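Local coordinates for programmed cell death 6-interacting protein (Homo sapiens, PDB 5WA1), which acts in endocytosis, multivesicular body biogenesis, membrane repair and cytokinesis, and is represented here by its Bro1 domain, which includes the region that interacts with CHMP4 proteins, at residues L137-S142 with S190-E195; L213-E218 with D243-A248; R297-A302 with R327-A332. All coordinates share one frame; numbering follows the deposited sequence.

The three contacts lie in series along the Bro1 domain. Interactions 2 and 3 are alike in form: each joins two antiparallel helices consecutive in the chain. Interaction 1 also joins consecutive helices, but at the first turn of helix 137-157 and the end of helix 164-191 with the loop beyond it. Interactions 1 and 2 are buried. Interaction 2 is the most central, with its centre about 10 Å from that of the chain, and it alone sets apolar groups over aromatic faces. Interaction 3 is only partly buried, relies on leucine and alanine, and lies across the chain's centre from interaction 1. No hydrogen bond crosses any of them. Interactions 2 and 3 both fall in the CHMP4-interacting region.

Interaction 1. Residues L137-S142 with S190-E195; sequences LGYEKS and SALSRE
Leu192 reaches across to Tyr139 at the point where helix 164-191 ends. It is the first residue to leave helical backbone angles, and it buries more surface in this contact than any other residue. From CB the chain leads to the branch point, where Leu192 CG comes within 4.1 Å of Tyr139 CD1. The two methyls then part. CD1 settles against the backbone of helix 137-157, with Leu192 CD1 3.8 Å from Tyr139 CA. Leu192 CD2 turns to the ring and lies 3.9 Å from Tyr139 CD1. Tyr139 CG is anti to its own backbone N (chi1 -179°), which turns the ring toward Leu192, and the two side chains cross obliquely. The Tyr139 hydroxyl bonds to Leu132 O of strand 131-134, and Trp116 meets the ring edge to face.

One residue earlier, Ala191 CB approaches the bare backbone of Gly138, 4.0 Å from Gly138 CA. Gly138 has no side chain here, and the CA atoms of Gly138 and Ala191 are 4.7 Å apart. No hydrogen bond links the segments. The contact therefore rests on shape and on apolar burial, while the polar end of Tyr139 is satisfied by the neighbouring strand.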
loop_
_atom_site.group_PDB
_atom_site.type_symbol
_atom_site.label_atom_id
_atom_site.label_comp_id
_atom_site.label_asym_id
_atom_site.label_seq_id
_atom_site.Cartn_x
_atom_site.Cartn_y
_atom_site.Cartn_z
ATOM N N LEU A 137 18.400 -11.826 -12.576
ATOM C CA LEU A 137 18.417 -10.570 -11.837
ATOM C C LEU A 137 17.029 -9.942 -11.791
ATOM O O LEU A 137 16.647 -9.343 -10.779
ATOM C CB LEU A 137 19.414 -9.603 -12.465
ATOM C CG LEU A 137 20.217 -8.754 -11.488
ATOM C CD1 LEU A 137 20.696 -9.608 -10.324
ATOM C CD2 LEU A 137 21.402 -8.126 -12.206
ATOM N N GLY A 138 16.264 -10.064 -12.882
ATOM C CA GLY A 138 14.913 -9.528 -12.892
ATOM C C GLY A 138 14.033 -10.138 -11.819
ATOM O O GLY A 138 13.189 -9.456 -11.232
ATOM N N TYR A 139 14.217 -11.432 -11.551
ATOM C CA TYR A 139 13.494 -12.084 -10.463
ATOM C C TYR A 139 13.899 -11.501 -9.116
ATOM O O TYR A 139 13.045 -11.215 -8.269
ATOM C CB TYR A 139 13.761 -13.591 -10.498
ATOM C CG TYR A 139 13.042 -14.410 -9.439
ATOM C CD1 TYR A 139 11.690 -14.224 -9.177
ATOM C CD2 TYR A 139 13.717 -15.408 -8.738
ATOM C CE1 TYR A 139 11.033 -14.993 -8.221
ATOM C CE2 TYR A 139 13.072 -16.180 -7.785
ATOM C CZ TYR A 139 11.732 -15.969 -7.529
ATOM O OH TYR A 139 11.101 -16.748 -6.581
ATOM N N GLU A 140 15.206 -11.323 -8.901
ATOM C CA GLU A 140 15.679 -10.756 -7.643
ATOM C C GLU A 140 15.147 -9.342 -7.450
ATOM O O GLU A 140 14.608 -9.013 -6.386
ATOM C CB GLU A 140 17.211 -10.778 -7.603
ATOM C CG GLU A 140 17.814 -10.073 -6.399
ATOM C CD GLU A 140 17.896 -10.953 -5.161
ATOM O OE1 GLU A 140 17.224 -12.008 -5.112
ATOM O OE2 GLU A 140 18.654 -10.590 -4.232
ATOM N N LYS A 141 15.283 -8.492 -8.476
ATOM C CA LYS A 141 14.709 -7.146 -8.432
ATOM C C LYS A 141 13.238 -7.170 -8.030
ATOM O O LYS A 141 12.795 -6.373 -7.189
ATOM C CB LYS A 141 14.845 -6.466 -9.798
ATOM C CG LYS A 141 16.245 -6.047 -10.195
ATOM C CD LYS A 141 16.305 -5.725 -11.686
ATOM C CE LYS A 141 15.179 -4.784 -12.105
ATOM N NZ LYS A 141 15.082 -4.669 -13.590
ATOM N N SER A 142 12.454 -8.060 -8.648
ATOM C CA SER A 142 11.011 -8.063 -8.410
ATOM C C SER A 142 10.683 -8.437 -6.974
ATOM O O SER A 142 9.783 -7.846 -6.363
ATOM C CB SER A 142 10.318 -9.032 -9.369
ATOM O OG SER A 142 10.365 -8.552 -10.695
ATOM N N SER A 190 7.915 -9.852 -18.139
ATOM C CA SER A 190 9.054 -9.770 -19.051
ATOM C C SER A 190 10.370 -10.000 -18.321
ATOM O O SER A 190 11.339 -10.469 -18.926
ATOM C CB SER A 190 9.073 -8.416 -19.759
ATOM O OG SER A 190 9.263 -7.361 -18.830
ATOM N N ALA A 191 10.420 -9.682 -17.026
ATOM C CA ALA A 191 11.641 -9.874 -16.255
ATOM C C ALA A 191 11.925 -11.348 -15.993
ATOM O O ALA A 191 13.092 -11.751 -15.934
ATOM C CB ALA A 191 11.552 -9.108 -14.936
ATOM N N LEU A 192 10.886 -12.163 -15.830
ATOM C CA LEU A 192 11.045 -13.571 -15.497
ATOM C C LEU A 192 10.961 -14.435 -16.751
ATOM O O LEU A 192 10.127 -14.204 -17.632
ATOM C CB LEU A 192 9.989 -14.023 -14.487
ATOM C CG LEU A 192 10.284 -13.830 -12.996
ATOM C CD1 LEU A 192 10.327 -12.356 -12.610
ATOM C CD2 LEU A 192 9.262 -14.572 -12.148
ATOM N N SER A 193 11.835 -15.440 -16.820
ATOM C CA SER A 193 11.749 -16.412 -17.902
ATOM C C SER A 193 10.524 -17.301 -17.739
ATOM O O SER A 193 9.804 -17.560 -18.712
ATOM C CB SER A 193 13.022 -17.254 -17.950
ATOM O OG SER A 193 12.895 -18.303 -18.893
ATOM N N ARG A 194 10.269 -17.769 -16.519
ATOM C CA ARG A 194 9.162 -18.662 -16.233
ATOM C C ARG A 194 8.031 -17.892 -15.554
ATOM O O ARG A 194 8.090 -16.673 -15.376
ATOM C CB ARG A 194 9.636 -19.835 -15.371
ATOM C CG ARG A 194 10.816 -20.597 -15.963
ATOM C CD ARG A 194 10.800 -22.063 -15.547
ATOM N NE ARG A 194 10.844 -22.229 -14.097
ATOM C CZ ARG A 194 11.937 -22.551 -13.413
ATOM N NH1 ARG A 194 13.088 -22.748 -14.045
ATOM N NH2 ARG A 194 11.879 -22.680 -12.094
ATOM N N GLU A 195 6.980 -18.615 -15.180
ATOM C CA GLU A 195 5.845 -17.956 -14.550
ATOM C C GLU A 195 6.101 -17.772 -13.052
ATOM O O GLU A 195 6.632 -18.671 -12.394
ATOM C CB GLU A 195 4.565 -18.753 -14.771
ATOM C CG GLU A 195 3.763 -18.284 -15.973
ATOM C CD GLU A 195 2.420 -18.974 -16.079
ATOM O OE1 GLU A 195 2.264 -20.059 -15.478
ATOM O OE2 GLU A 195 1.520 -18.433 -16.758
#

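Interaction 2. Residues L213-E218 with D243-A248; sequences LAQAQE and DYFGDA
Ala214 faces both Tyr244 and Phe245, and its methyl forms the tight centre of this antiparallel helix pair. The axes of the two short segments approach to 8.8 Å at 159°. Ala214 CB is 3.5 Å from Tyr244 CB. The same methyl sits over the middle of the Phe245 ring, 3.7 Å from the centroid, in a CH-pi contact. Leu213 makes a second one: its CD2 lies over one face of Tyr244, 4.0 Å from the centroid and toward the rim. Gln217 comes to the edge of that ring, with Gln217 CB 3.7 Å from Tyr244 CD2 in the ring plane.

At the edge of Phe245, the extended Glu218 chain brings OE1 to 3.3 Å from Phe245 CZ, its carboxylate plane turned 77° from the ring. That oxygen also forms a salt bridge with Lys269. Gln215 makes a longer contact, its CG 4.1 Å from Phe245 CZ. On the solvent side, exposed Asp247 makes no contact with 213-218.

Around the pair, helix 164-191 touches Leu213 and Gln215, while helix 262-287 packs on Phe245 through Leu266 and His270. The chain beyond the last helix returns here: Thr357 bonds the Tyr244 hydroxyl, and Ala356 and Leu358 bond the Gln217 amide.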
loop_
_atom_site.group_PDB
_atom_site.type_symbol
_atom_site.label_atom_id
_atom_site.label_comp_id
_atom_site.label_asym_id
_atom_site.label_seq_id
_atom_site.Cartn_x
_atom_site.Cartn_y
_atom_site.Cartn_z
ATOM N N LEU A 213 -3.312 2.080 -2.251
ATOM C CA LEU A 213 -3.834 3.367 -2.684
ATOM C C LEU A 213 -5.075 3.755 -1.886
ATOM O O LEU A 213 -5.225 4.916 -1.492
ATOM C CB LEU A 213 -4.139 3.335 -4.179
ATOM C CG LEU A 213 -4.388 4.706 -4.812
ATOM C CD1 LEU A 213 -3.087 5.488 -4.923
ATOM C CD2 LEU A 213 -5.046 4.548 -6.171
ATOM N N ALA A 214 -5.976 2.792 -1.632
ATOM C CA ALA A 214 -7.151 3.058 -0.799
ATOM C C ALA A 214 -6.751 3.509 0.594
ATOM O O ALA A 214 -7.369 4.410 1.170
ATOM C CB ALA A 214 -8.027 1.806 -0.697
ATOM N N GLN A 215 -5.725 2.877 1.166
ATOM C CA GLN A 215 -5.347 3.225 2.521
ATOM C C GLN A 215 -4.672 4.584 2.561
ATOM O O GLN A 215 -4.855 5.329 3.531
ATOM C CB GLN A 215 -4.484 2.111 3.121
ATOM C CG GLN A 215 -5.367 0.875 3.320
ATOM C CD GLN A 215 -4.721 -0.317 4.016
ATOM O OE1 GLN A 215 -5.421 -1.086 4.672
ATOM N NE2 GLN A 215 -3.407 -0.500 3.852
ATOM N N ALA A 216 -3.940 4.944 1.501
ATOM C CA ALA A 216 -3.411 6.301 1.406
ATOM C C ALA A 216 -4.539 7.328 1.382
ATOM O O ALA A 216 -4.479 8.340 2.087
ATOM C CB ALA A 216 -2.531 6.438 0.162
ATOM N N GLN A 217 -5.581 7.082 0.575
ATOM C CA GLN A 217 -6.728 7.994 0.537
ATOM C C GLN A 217 -7.423 8.064 1.895
ATOM O O GLN A 217 -7.847 9.142 2.331
ATOM C CB GLN A 217 -7.710 7.563 -0.556
ATOM C CG GLN A 217 -8.993 8.418 -0.669
ATOM C CD GLN A 217 -8.749 9.803 -1.276
ATOM O OE1 GLN A 217 -7.722 10.045 -1.907
ATOM N NE2 GLN A 217 -9.708 10.718 -1.086
ATOM N N GLU A 218 -7.524 6.931 2.590
ATOM C CA GLU A 218 -8.121 6.946 3.920
ATOM C C GLU A 218 -7.327 7.819 4.881
ATOM O O GLU A 218 -7.905 8.503 5.736
ATOM C CB GLU A 218 -8.224 5.521 4.467
ATOM C CG GLU A 218 -8.842 5.454 5.864
ATOM C CD GLU A 218 -8.873 4.036 6.415
ATOM O OE1 GLU A 218 -8.422 3.120 5.706
ATOM O OE2 GLU A 218 -9.347 3.837 7.551
ATOM N N ASP A 243 -14.722 4.311 -3.132
ATOM C CA ASP A 243 -14.517 3.772 -4.474
ATOM C C ASP A 243 -13.279 2.880 -4.539
ATOM O O ASP A 243 -13.305 1.819 -5.178
ATOM C CB ASP A 243 -14.387 4.906 -5.489
ATOM C CG ASP A 243 -15.703 5.263 -6.127
ATOM O OD1 ASP A 243 -16.755 4.909 -5.553
ATOM O OD2 ASP A 243 -15.681 5.892 -7.203
ATOM N N TYR A 244 -12.184 3.295 -3.890
ATOM C CA TYR A 244 -10.956 2.494 -3.929
ATOM C C TYR A 244 -11.123 1.184 -3.178
ATOM O O TYR A 244 -10.694 0.128 -3.653
ATOM C CB TYR A 244 -9.785 3.273 -3.318
ATOM C CG TYR A 244 -9.249 4.406 -4.136
ATOM C CD1 TYR A 244 -9.124 4.304 -5.520
ATOM C CD2 TYR A 244 -8.828 5.576 -3.515
ATOM C CE1 TYR A 244 -8.599 5.352 -6.265
ATOM C CE2 TYR A 244 -8.308 6.627 -4.252
ATOM C CZ TYR A 244 -8.193 6.512 -5.616
ATOM O OH TYR A 244 -7.667 7.563 -6.333
ATOM N N PHE A 245 -11.683 1.240 -1.962
ATOM C CA PHE A 245 -11.925 0.005 -1.219
ATOM C C PHE A 245 -12.885 -0.909 -1.958
ATOM O O PHE A 245 -12.715 -2.139 -1.948
ATOM C CB PHE A 245 -12.460 0.312 0.178
ATOM C CG PHE A 245 -11.393 0.760 1.134
ATOM C CD1 PHE A 245 -10.368 -0.096 1.497
ATOM C CD2 PHE A 245 -11.413 2.034 1.663
ATOM C CE1 PHE A 245 -9.371 0.324 2.375
ATOM C CE2 PHE A 245 -10.446 2.454 2.547
ATOM C CZ PHE A 245 -9.411 1.596 2.903
ATOM N N GLY A 246 -13.901 -0.332 -2.605
ATOM C CA GLY A 246 -14.855 -1.148 -3.344
ATOM C C GLY A 246 -14.218 -1.861 -4.519
ATOM O O GLY A 246 -14.434 -3.058 -4.731
ATOM N N ASP A 247 -13.421 -1.129 -5.303
ATOM C CA ASP A 247 -12.693 -1.739 -6.411
ATOM C C ASP A 247 -11.765 -2.841 -5.914
ATOM O O ASP A 247 -11.659 -3.901 -6.538
ATOM C CB ASP A 247 -11.891 -0.676 -7.169
ATOM C CG ASP A 247 -12.760 0.221 -8.038
ATOM O OD1 ASP A 247 -13.950 -0.097 -8.239
ATOM O OD2 ASP A 247 -12.243 1.241 -8.535
ATOM N N ALA A 248 -11.094 -2.609 -4.784
ATOM C CA ALA A 248 -10.177 -3.607 -4.244
ATOM C C ALA A 248 -10.908 -4.877 -3.821
ATOM O O ALA A 248 -10.476 -5.989 -4.152
ATOM C CB ALA A 248 -9.399 -3.018 -3.074
#

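Interaction 3. Residues R297-A302 with R327-A332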
loop_
_atom_site.group_PDB
_atom_site.type_symbol
_atom_site.label_atom_id
_atom_site.label_comp_id
_atom_site.label_asym_id
_atom_site.label_seq_id
_atom_site.Cartn_x
_atom_site.Cartn_y
_atom_site.Cartn_z
ATOM N N ARG A 297 -29.740 11.156 4.636
ATOM C CA ARG A 297 -28.337 10.760 4.571
ATOM C C ARG A 297 -27.895 10.076 5.862
ATOM O O ARG A 297 -27.157 9.087 5.821
ATOM C CB ARG A 297 -27.477 11.981 4.244
ATOM C CG ARG A 297 -27.743 12.520 2.831
ATOM C CD ARG A 297 -26.626 13.444 2.394
ATOM N NE ARG A 297 -26.845 14.051 1.080
ATOM C CZ ARG A 297 -26.574 13.468 -0.086
ATOM N NH1 ARG A 297 -26.083 12.229 -0.127
ATOM N NH2 ARG A 297 -26.800 14.124 -1.218
ATOM N N LEU A 298 -28.378 10.550 7.014
ATOM C CA LEU A 298 -28.087 9.866 8.271
ATOM C C LEU A 298 -28.706 8.474 8.299
ATOM O O LEU A 298 -28.127 7.540 8.867
ATOM C CB LEU A 298 -28.599 10.692 9.462
ATOM C CG LEU A 298 -27.850 11.988 9.829
ATOM C CD1 LEU A 298 -28.644 12.856 10.844
ATOM C CD2 LEU A 298 -26.458 11.684 10.369
ATOM N N GLN A 299 -29.896 8.318 7.711
ATOM C CA GLN A 299 -30.510 6.992 7.675
ATOM C C GLN A 299 -29.678 6.045 6.836
ATOM O O GLN A 299 -29.546 4.863 7.169
ATOM C CB GLN A 299 -31.942 7.061 7.136
ATOM C CG GLN A 299 -32.922 7.644 8.147
ATOM C CD GLN A 299 -34.340 7.777 7.621
ATOM O OE1 GLN A 299 -35.280 7.936 8.396
ATOM N NE2 GLN A 299 -34.502 7.721 6.304
ATOM N N HIS A 300 -29.112 6.549 5.741
ATOM C CA HIS A 300 -28.260 5.719 4.901
ATOM C C HIS A 300 -26.968 5.347 5.624
ATOM O O HIS A 300 -26.530 4.193 5.565
ATOM C CB HIS A 300 -27.960 6.447 3.594
ATOM C CG HIS A 300 -27.277 5.587 2.574
ATOM N ND1 HIS A 300 -26.393 6.093 1.649
ATOM C CD2 HIS A 300 -27.366 4.259 2.325
ATOM C CE1 HIS A 300 -25.949 5.111 0.881
ATOM N NE2 HIS A 300 -26.519 3.986 1.274
ATOM N N ALA A 301 -26.353 6.312 6.316
ATOM C CA ALA A 301 -25.155 6.031 7.103
ATOM C C ALA A 301 -25.442 5.022 8.211
ATOM O O ALA A 301 -24.628 4.129 8.474
ATOM C CB ALA A 301 -24.594 7.331 7.697
ATOM N N ALA A 302 -26.591 5.159 8.884
ATOM C CA ALA A 302 -26.957 4.212 9.933
ATOM C C ALA A 302 -27.143 2.812 9.368
ATOM O O ALA A 302 -26.728 1.818 9.978
ATOM C CB ALA A 302 -28.246 4.674 10.630
ATOM N N ARG A 327 -27.478 9.241 17.502
ATOM C CA ARG A 327 -27.799 10.439 18.273
ATOM C C ARG A 327 -28.197 11.588 17.352
ATOM O O ARG A 327 -29.158 12.311 17.637
ATOM C CB ARG A 327 -26.618 10.839 19.157
ATOM C CG ARG A 327 -26.603 10.141 20.507
ATOM C CD ARG A 327 -25.506 10.680 21.414
ATOM N NE ARG A 327 -24.185 10.160 21.068
ATOM C CZ ARG A 327 -23.265 10.833 20.381
ATOM N NH1 ARG A 327 -23.516 12.065 19.959
ATOM N NH2 ARG A 327 -22.091 10.272 20.120
ATOM N N ALA A 328 -27.475 11.770 16.242
ATOM C CA ALA A 328 -27.807 12.853 15.322
ATOM C C ALA A 328 -29.134 12.591 14.624
ATOM O O ALA A 328 -29.938 13.510 14.430
ATOM C CB ALA A 328 -26.687 13.033 14.299
ATOM N N LEU A 329 -29.382 11.338 14.248
ATOM C CA LEU A 329 -30.596 10.999 13.514
ATOM C C LEU A 329 -31.830 11.117 14.405
ATOM O O LEU A 329 -32.879 11.597 13.961
ATOM C CB LEU A 329 -30.455 9.589 12.923
ATOM C CG LEU A 329 -31.649 8.974 12.178
ATOM C CD1 LEU A 329 -32.070 9.825 10.989
ATOM C CD2 LEU A 329 -31.339 7.527 11.739
ATOM N N ALA A 330 -31.716 10.717 15.674
ATOM C CA ALA A 330 -32.825 10.889 16.612
ATOM C C ALA A 330 -33.167 12.362 16.807
ATOM O O ALA A 330 -34.344 12.744 16.787
ATOM C CB ALA A 330 -32.487 10.239 17.953
ATOM N N ALA A 331 -32.155 13.210 17.009
ATOM C CA ALA A 331 -32.438 14.631 17.206
ATOM C C ALA A 331 -33.020 15.250 15.941
ATOM O O ALA A 331 -33.982 16.027 16.007
ATOM C CB ALA A 331 -31.177 15.374 17.647
ATOM N N ALA A 332 -32.470 14.891 14.779
ATOM C CA ALA A 332 -32.989 15.399 13.512
ATOM C C ALA A 332 -34.459 15.041 13.326
ATOM O O ALA A 332 -35.281 15.903 12.997
ATOM C CB ALA A 332 -32.161 14.856 12.352
#
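An antiparallel pair of consecutive helices, 291-311 and 319-340, brings Leu298 against Leu329 in the helical part of the Bro1 domain. The axes of the two short segments run at 147° to each other and approach to 9.6 Å. The two leucines bear most of the contact, and each lays its branches on the opposite helix.

Leu298 CD1 reaches the backbone between Ala328 and Leu329. It is 3.8 Å from Leu329 CA and 4.0 Å from Ala328 CB. A longer contact joins the same methyl to Ala332 CB, one turn on from Ala328.

Leu329 answers in the other direction. Its CG is anti to the backbone N (chi1 176°), which sends the two methyls toward helix 291-311. Leu329 CD1 lies 3.9 Å from Leu298 CB. It also meets the aliphatic part of Gln299, 3.7 Å from Gln299 CG, and the two side chains cross at about a right angle. Leu329 CD2 also touches the Gln299 chain and lies 4.4 Å from Ala302 CB.

Leu298 also touches Tyr279 and Ser282 of helix 262-287, so it packs between two helices. No polar bond crosses the contact. Aliphatic groups meet each other and the backbone of 327-332, Gln299 contributing its carbon chain, so this helix pair is held across these segments by van der Waals contact and partial apolar burial.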